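Local coordinates for protein PHOX (Pseudomonas fluorescens, PDB 4A9V) that hydrolyses phosphate monoesters as a beta-propeller alkaline phosphatase that carries a complex iron-calcium cofactor, at residues 173-181 / 191-200; 64-74 / 84-93. All blocks are in the same frame, centred on the assembly; numbering follows the deposited sequence.

Overall arrangement
Contacts 1 and 2 are two beta hairpins from neighbouring sheets of the propeller, following one another along the chain, and their centres lie about 12 Å apart. Both supply ligands to the mu-oxo-diiron group: C179 and E194 of contact 1 and E90 of contact 2 bind iron, while D69 of contact 2 lines the pocket and binds the neighbouring lithium ion. E194 OE1 and E90 OE2, 2.8 Å apart, both bind the same iron, FE1. N88 of contact 2 also joins the hairpins, with its OD1 2.8 Å from T191 OG1 and its ND2 hydrogen-bonded to the carbonyls of C179 and A180. N181 ND2 and S72 OG add another bond between them.

Contact 1: residues 173-181 / 191-200; sequences LGTFQNCAN and TCEENFTDCF. With FEO (mu-oxo-diiron), chain S.
C179 and E194 meet at the mu-oxo-diiron site, where the antiparallel hairpin of strands 178-183 and 189-193 delivers one ligand from each segment. C179 SG binds FE1 at 2.5 Å. E194 reaches out with an extended chain, CG anti to the backbone N (chi1 -177°), and its carboxylate spans both metals: OE1 to FE1 at 2.0 Å, OE2 to FE2 at 2.1 Å. E90 completes the protein ligands of FE1, while E273, D292 and E387 hold FE2. Backbone bonds beside both ligands would hold them in place: C179 N donates to C192 O at 2.9 Å, and E194 N to Q177 O. A beta bulge shifts the register by one residue between N178 and N181. On the face carrying N178, N178 ND2 gives one hydrogen to T191 OG1 (3.0 Å), which also bonds N88, and the other to T175 OG1; T175 OG1 in turn donates to the anti lone pair of E193 OE2 at 2.7 Å, a carboxylate also salt-bridged to K263. Q177 lays CG 3.5 Å from N195 O and donates from NE2 to water 1. Water 2 donates to both Q177 OE1 and D198 OD2, linking the segments. F176 presents CZ to F200 CE1 at 4.0 Å. The carboxylate bridge and the cysteine sulfur ligand thus sit on a hydrogen-bonded frame, consistent with a rigidly positioned metal cluster.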
# COMPACT_ATOMS: atom_id res chain seq x y z
N LEU A 173 -8.13 6.92 -18.26
CA LEU A 173 -8.51 5.52 -18.18
C LEU A 173 -7.68 4.82 -17.11
O LEU A 173 -6.46 4.70 -17.22
CB LEU A 173 -8.35 4.82 -19.52
CG LEU A 173 -9.23 5.33 -20.65
CD1 LEU A 173 -9.02 4.49 -21.89
CD2 LEU A 173 -10.70 5.35 -20.24
N GLY A 174 -8.37 4.33 -16.10
CA GLY A 174 -7.80 3.34 -15.21
C GLY A 174 -7.13 3.89 -13.97
O GLY A 174 -6.59 5.00 -13.96
N THR A 175 -7.16 3.06 -12.94
CA THR A 175 -6.19 3.05 -11.88
C THR A 175 -5.67 1.62 -11.79
O THR A 175 -6.43 0.67 -12.01
CB THR A 175 -6.83 3.53 -10.56
OG1 THR A 175 -5.85 3.63 -9.53
CG2 THR A 175 -7.95 2.61 -10.09
N PHE A 176 -4.35 1.48 -11.69
CA PHE A 176 -3.72 0.17 -11.70
C PHE A 176 -2.46 0.22 -10.84
O PHE A 176 -2.10 1.29 -10.33
CB PHE A 176 -3.44 -0.32 -13.14
CG PHE A 176 -2.70 0.67 -14.01
CD1 PHE A 176 -1.31 0.80 -13.91
CD2 PHE A 176 -3.36 1.45 -14.94
CE1 PHE A 176 -0.63 1.71 -14.68
CE2 PHE A 176 -2.67 2.34 -15.75
CZ PHE A 176 -1.31 2.50 -15.59
N GLN A 177 -1.88 -0.93 -10.55
CA GLN A 177 -0.76 -1.02 -9.62
C GLN A 177 -1.14 -0.38 -8.28
O GLN A 177 -0.31 0.19 -7.56
CB GLN A 177 0.53 -0.46 -10.22
CG GLN A 177 1.07 -1.30 -11.37
CD GLN A 177 1.79 -2.59 -10.98
OE1 GLN A 177 2.14 -3.39 -11.85
NE2 GLN A 177 2.19 -2.71 -9.72
N ASN A 178 -2.36 -0.69 -7.86
CA ASN A 178 -2.94 -0.20 -6.61
C ASN A 178 -2.40 -0.97 -5.42
O ASN A 178 -2.67 -2.16 -5.25
CB ASN A 178 -4.45 -0.35 -6.65
CG ASN A 178 -5.05 0.38 -7.81
OD1 ASN A 178 -4.93 -0.05 -8.95
ND2 ASN A 178 -5.54 1.59 -7.54
N CYS A 179 -1.61 -0.27 -4.61
CA CYS A 179 -0.83 -0.86 -3.55
C CYS A 179 -1.65 -0.83 -2.26
O CYS A 179 -2.42 -1.75 -2.00
CB CYS A 179 0.50 -0.12 -3.44
SG CYS A 179 1.59 -0.76 -2.18
N ALA A 180 -1.58 0.25 -1.51
CA ALA A 180 -2.37 0.32 -0.28
C ALA A 180 -3.25 1.57 -0.25
O ALA A 180 -3.68 2.07 -1.31
CB ALA A 180 -1.47 0.16 0.95
N ASN A 181 -3.71 1.93 0.95
CA ASN A 181 -5.02 2.51 1.11
C ASN A 181 -5.05 3.65 2.12
O ASN A 181 -4.15 3.78 2.96
CB ASN A 181 -6.02 1.43 1.55
CG ASN A 181 -5.67 0.83 2.90
OD1 ASN A 181 -4.54 0.36 3.12
ND2 ASN A 181 -6.59 0.93 3.84
N THR A 191 -7.13 5.01 -2.74
CA THR A 191 -6.29 3.97 -3.28
C THR A 191 -5.05 4.59 -3.91
O THR A 191 -5.10 5.68 -4.48
CB THR A 191 -7.05 3.07 -4.28
OG1 THR A 191 -6.22 1.96 -4.62
CG2 THR A 191 -7.44 3.80 -5.55
N CYS A 192 -3.92 3.92 -3.78
CA CYS A 192 -2.61 4.50 -4.05
C CYS A 192 -1.94 3.77 -5.21
O CYS A 192 -1.73 2.56 -5.14
CB CYS A 192 -1.75 4.37 -2.80
SG CYS A 192 -2.29 5.45 -1.47
N GLU A 193 -1.59 4.51 -6.25
CA GLU A 193 -0.89 3.96 -7.41
C GLU A 193 0.61 3.97 -7.13
O GLU A 193 1.20 5.03 -6.93
CB GLU A 193 -1.21 4.79 -8.66
CG GLU A 193 -2.68 4.73 -9.03
CD GLU A 193 -3.14 5.76 -10.04
OE1 GLU A 193 -2.39 6.69 -10.41
OE2 GLU A 193 -4.31 5.63 -10.49
N GLU A 194 1.21 2.78 -7.10
CA GLU A 194 2.61 2.62 -6.68
C GLU A 194 3.51 2.37 -7.90
O GLU A 194 3.96 3.33 -8.52
CB GLU A 194 2.75 1.51 -5.62
CG GLU A 194 4.16 1.36 -5.08
CD GLU A 194 4.36 0.09 -4.28
OE1 GLU A 194 3.66 -0.91 -4.57
OE2 GLU A 194 5.26 0.08 -3.42
N ASN A 195 3.69 1.12 -8.33
CA ASN A 195 4.65 0.80 -9.39
C ASN A 195 4.05 0.95 -10.79
O ASN A 195 4.22 0.09 -11.67
CB ASN A 195 5.23 -0.59 -9.17
CG ASN A 195 6.15 -0.63 -7.98
OD1 ASN A 195 7.08 0.17 -7.88
ND2 ASN A 195 5.84 -1.48 -7.01
N PHE A 196 3.41 2.09 -11.01
CA PHE A 196 2.71 2.34 -12.26
C PHE A 196 3.67 2.38 -13.45
O PHE A 196 3.31 2.01 -14.56
CB PHE A 196 1.90 3.64 -12.18
CG PHE A 196 2.74 4.89 -12.10
CD1 PHE A 196 3.24 5.35 -10.89
CD2 PHE A 196 2.99 5.63 -13.24
CE1 PHE A 196 4.02 6.49 -10.84
CE2 PHE A 196 3.78 6.77 -13.19
CZ PHE A 196 4.28 7.21 -11.99
N THR A 197 4.89 2.85 -13.21
CA THR A 197 5.88 3.00 -14.28
C THR A 197 6.26 1.66 -14.90
O THR A 197 6.64 1.62 -16.06
CB THR A 197 7.15 3.69 -13.76
OG1 THR A 197 7.63 2.99 -12.60
CG2 THR A 197 6.87 5.13 -13.37
N ASP A 198 6.13 0.58 -14.14
CA ASP A 198 6.47 -0.77 -14.62
C ASP A 198 5.69 -1.11 -15.89
O ASP A 198 6.12 -1.96 -16.68
CB ASP A 198 6.13 -1.82 -13.56
CG ASP A 198 7.03 -1.76 -12.34
OD1 ASP A 198 7.91 -0.87 -12.26
OD2 ASP A 198 6.85 -2.62 -11.46
N CYS A 199 4.49 -0.54 -16.01
CA CYS A 199 3.53 -0.92 -17.03
C CYS A 199 3.79 -0.26 -18.38
O CYS A 199 3.12 -0.58 -19.35
CB CYS A 199 2.12 -0.58 -16.56
SG CYS A 199 1.64 -1.44 -15.06
N PHE A 200 4.70 0.71 -18.40
CA PHE A 200 4.98 1.47 -19.62
C PHE A 200 6.25 0.97 -20.29
O PHE A 200 7.15 0.46 -19.64
CB PHE A 200 5.10 2.96 -19.27
CG PHE A 200 3.81 3.58 -18.84
CD1 PHE A 200 3.33 3.42 -17.55
CD2 PHE A 200 3.02 4.27 -19.76
CE1 PHE A 200 2.10 3.92 -17.19
CE2 PHE A 200 1.78 4.77 -19.40
CZ PHE A 200 1.31 4.58 -18.11
FE1 FEO S . 2.96 -2.41 -3.37
FE2 FEO S . 5.62 -0.96 -1.67
O FEO S . 4.37 -2.39 -2.02
O HOH W 1 2.24 -1.28 -7.32
O HOH W 2 4.72 -4.51 -11.45
O HOH W 3 2.24 -4.09 -2.22
O HOH W 4 4.48 -3.82 -4.31

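Contact 2: residues 64-74 / 84-93. With LI (lithium ion), chain D; FEO (mu-oxo-diiron), chain S.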
# COMPACT_ATOMS: atom_id res chain seq x y z
N PHE A 64 -13.64 -10.39 -8.77
CA PHE A 64 -12.64 -9.92 -7.82
C PHE A 64 -11.26 -9.95 -8.49
O PHE A 64 -10.90 -10.92 -9.15
CB PHE A 64 -12.65 -10.81 -6.58
CG PHE A 64 -11.94 -10.21 -5.40
CD1 PHE A 64 -12.51 -9.18 -4.68
CD2 PHE A 64 -10.74 -10.74 -4.96
CE1 PHE A 64 -11.89 -8.66 -3.57
CE2 PHE A 64 -10.11 -10.23 -3.84
CZ PHE A 64 -10.68 -9.18 -3.15
N GLY A 65 -10.52 -8.86 -8.33
CA GLY A 65 -9.24 -8.72 -9.00
C GLY A 65 -8.16 -9.58 -8.38
O GLY A 65 -8.40 -10.34 -7.43
N ASP A 66 -6.97 -9.50 -8.95
CA ASP A 66 -5.84 -10.33 -8.55
C ASP A 66 -5.01 -9.62 -7.48
O ASP A 66 -5.20 -8.43 -7.20
CB ASP A 66 -5.00 -10.66 -9.79
CG ASP A 66 -4.26 -11.99 -9.67
OD1 ASP A 66 -4.23 -12.58 -8.57
OD2 ASP A 66 -3.67 -12.42 -10.69
N ASN A 67 -4.12 -10.38 -6.86
CA ASN A 67 -3.14 -9.85 -5.92
C ASN A 67 -3.71 -8.77 -5.00
O ASN A 67 -3.18 -7.66 -4.91
CB ASN A 67 -1.87 -9.43 -6.65
CG ASN A 67 -1.09 -10.62 -7.18
OD1 ASN A 67 -1.33 -11.76 -6.76
ND2 ASN A 67 -0.16 -10.38 -8.08
N ASN A 68 -4.66 -9.17 -4.16
CA ASN A 68 -5.30 -8.21 -3.28
C ASN A 68 -4.34 -7.68 -2.22
O ASN A 68 -3.41 -8.38 -1.81
CB ASN A 68 -6.58 -8.77 -2.64
CG ASN A 68 -6.38 -10.11 -1.96
OD1 ASN A 68 -6.96 -11.10 -2.41
ND2 ASN A 68 -5.95 -10.06 -0.71
N ASP A 69 -4.45 -6.38 -1.97
CA ASP A 69 -3.42 -5.65 -1.26
C ASP A 69 -4.11 -4.79 -0.18
O ASP A 69 -4.88 -5.31 0.63
CB ASP A 69 -2.59 -4.85 -2.28
CG ASP A 69 -1.18 -4.55 -1.80
OD1 ASP A 69 -0.98 -4.42 -0.57
OD2 ASP A 69 -0.28 -4.40 -2.67
N GLY A 70 -3.89 -3.48 -0.16
CA GLY A 70 -4.51 -2.65 0.88
C GLY A 70 -6.03 -2.67 0.79
O GLY A 70 -6.59 -2.82 -0.29
N MET A 71 -6.68 -2.46 1.93
CA MET A 71 -8.13 -2.51 2.01
C MET A 71 -8.63 -1.79 3.24
O MET A 71 -7.96 -1.73 4.28
CB MET A 71 -8.63 -3.95 2.01
CG MET A 71 -8.08 -4.79 3.15
SD MET A 71 -8.63 -6.51 2.98
CE MET A 71 -7.78 -7.24 4.37
N SER A 72 -9.85 -1.30 3.14
CA SER A 72 -10.55 -0.71 4.27
C SER A 72 -11.96 -1.28 4.37
O SER A 72 -12.60 -1.58 3.36
CB SER A 72 -10.65 0.82 4.11
OG SER A 72 -9.40 1.46 4.21
N LEU A 73 -12.47 -1.28 5.60
CA LEU A 73 -13.85 -1.65 5.89
C LEU A 73 -14.62 -0.40 6.33
O LEU A 73 -14.14 0.38 7.16
CB LEU A 73 -13.88 -2.73 6.97
CG LEU A 73 -15.26 -3.24 7.36
CD1 LEU A 73 -15.21 -4.70 7.78
CD2 LEU A 73 -15.88 -2.40 8.47
N PHE A 74 -15.81 -0.24 5.76
CA PHE A 74 -16.71 0.86 6.06
C PHE A 74 -17.97 0.31 6.71
O PHE A 74 -18.71 -0.46 6.11
CB PHE A 74 -17.09 1.59 4.77
CG PHE A 74 -15.93 2.29 4.10
CD1 PHE A 74 -15.05 1.58 3.29
CD2 PHE A 74 -15.71 3.64 4.30
CE1 PHE A 74 -13.97 2.22 2.71
CE2 PHE A 74 -14.62 4.27 3.73
CZ PHE A 74 -13.75 3.56 2.94
N LEU A 84 -19.22 -2.43 3.94
CA LEU A 84 -18.56 -2.49 2.65
C LEU A 84 -17.06 -2.60 2.89
O LEU A 84 -16.52 -2.01 3.81
CB LEU A 84 -18.86 -1.25 1.80
CG LEU A 84 -20.33 -0.96 1.52
CD1 LEU A 84 -20.42 0.21 0.55
CD2 LEU A 84 -21.05 -2.18 0.97
N MET A 85 -16.38 -3.32 2.00
CA MET A 85 -14.93 -3.32 1.98
C MET A 85 -14.47 -2.87 0.60
O MET A 85 -15.02 -3.29 -0.41
CB MET A 85 -14.40 -4.72 2.28
CG MET A 85 -14.73 -5.16 3.69
SD MET A 85 -14.13 -6.81 4.12
CE MET A 85 -12.36 -6.52 4.27
N ALA A 86 -13.47 -1.99 0.57
CA ALA A 86 -12.82 -1.62 -0.66
C ALA A 86 -11.42 -2.20 -0.60
O ALA A 86 -10.68 -1.96 0.36
CB ALA A 86 -12.76 -0.10 -0.79
N ILE A 87 -11.08 -3.01 -1.60
CA ILE A 87 -9.88 -3.83 -1.57
C ILE A 87 -9.10 -3.60 -2.86
O ILE A 87 -9.61 -3.77 -3.97
CB ILE A 87 -10.24 -5.32 -1.44
CG1 ILE A 87 -11.04 -5.58 -0.16
CG2 ILE A 87 -8.98 -6.16 -1.49
CD1 ILE A 87 -11.97 -6.78 -0.26
N ASN A 88 -7.84 -3.21 -2.72
CA ASN A 88 -6.98 -2.99 -3.86
C ASN A 88 -6.60 -4.30 -4.52
O ASN A 88 -6.38 -5.30 -3.84
CB ASN A 88 -5.69 -2.31 -3.43
CG ASN A 88 -5.88 -0.87 -3.03
OD1 ASN A 88 -6.97 -0.29 -3.17
ND2 ASN A 88 -4.81 -0.26 -2.57
N ASN A 89 -6.36 -4.22 -5.83
CA ASN A 89 -5.83 -5.32 -6.62
C ASN A 89 -4.60 -4.81 -7.35
O ASN A 89 -4.70 -3.97 -8.25
CB ASN A 89 -6.91 -5.77 -7.62
CG ASN A 89 -8.15 -6.30 -6.94
OD1 ASN A 89 -9.24 -5.74 -7.06
ND2 ASN A 89 -7.98 -7.39 -6.19
N GLU A 90 -3.42 -5.22 -6.89
CA GLU A 90 -2.20 -4.50 -7.25
C GLU A 90 -1.65 -4.88 -8.63
O GLU A 90 -1.22 -4.02 -9.38
CB GLU A 90 -1.13 -4.68 -6.18
CG GLU A 90 0.05 -3.74 -6.39
CD GLU A 90 1.17 -3.94 -5.40
OE1 GLU A 90 1.53 -5.11 -5.14
OE2 GLU A 90 1.75 -2.92 -4.95
N TYR A 91 -1.58 -6.17 -8.92
CA TYR A 91 -0.99 -6.63 -10.17
C TYR A 91 -1.45 -8.06 -10.40
O TYR A 91 -2.38 -8.52 -9.74
CB TYR A 91 0.55 -6.48 -10.16
CG TYR A 91 1.31 -7.40 -9.23
CD1 TYR A 91 1.34 -7.17 -7.86
CD2 TYR A 91 2.08 -8.43 -9.72
CE1 TYR A 91 2.11 -7.95 -7.01
CE2 TYR A 91 2.85 -9.23 -8.89
CZ TYR A 91 2.87 -8.97 -7.53
OH TYR A 91 3.60 -9.76 -6.67
N THR A 92 -0.89 -8.72 -11.41
CA THR A 92 -1.33 -10.06 -11.73
C THR A 92 -0.15 -10.97 -12.00
O THR A 92 0.97 -10.51 -12.19
CB THR A 92 -2.35 -10.07 -12.89
OG1 THR A 92 -2.88 -11.39 -13.08
CG2 THR A 92 -1.72 -9.59 -14.19
N ASN A 93 -0.42 -12.27 -11.97
CA ASN A 93 0.61 -13.29 -12.07
C ASN A 93 0.43 -14.04 -13.38
O ASN A 93 -0.51 -14.84 -13.51
CB ASN A 93 0.45 -14.25 -10.90
CG ASN A 93 0.32 -13.52 -9.58
OD1 ASN A 93 1.21 -12.77 -9.18
ND2 ASN A 93 -0.82 -13.69 -8.91
LI LI D . 1.30 -3.94 -1.21
FE1 FEO S . 2.96 -2.41 -3.37
FE2 FEO S . 5.62 -0.96 -1.67
O FEO S . 4.37 -2.39 -2.02
O HOH W 5 -2.93 -15.00 -10.52
O HOH W 3 2.24 -4.09 -2.22
O HOH W 6 1.11 -2.81 0.19
O HOH W 4 4.48 -3.82 -4.31
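Strands 68-74 and 84-89 pair antiparallel, from F74 with L84 to N68 with N89, with a beta bulge between N68 and M71. Along one face M71 and I87 lie side by side, M71 CB 3.6 Å from I87 CG1, and F64 brings its ring edge to I87 CD1. At the strand end N89, its OD1 bonded to S120, donates from ND2 to D66 O from above the carbonyl plane, and T92 OG1 donates to the anti lone pair of D66 OD2 at 2.7 Å. N67 and N93 exchange hydrogen bonds from opposite directions: N93 ND2 gives to N67 OD1 at 2.9 Å, N67 ND2 to N93 OD1 at 3.0 Å. The same N67 ND2 sits 3.1 Å above the centre of the Y91 ring. A leucine in place of N67, with no nitrogen over Y91, would probably cost N93 both partners across the contact, leaving water 5 on ND2 and a looser side chain. D69, also bonded to T534, grips the lithium ion with OD1 (2.4 Å) and OD2 (2.2 Å). E90, its CG opposite the backbone N (chi1 -169°) on an extended chain, carries OE2 to FE1. Lithium thus holds one carboxylate and iron the other, their planes 85° apart.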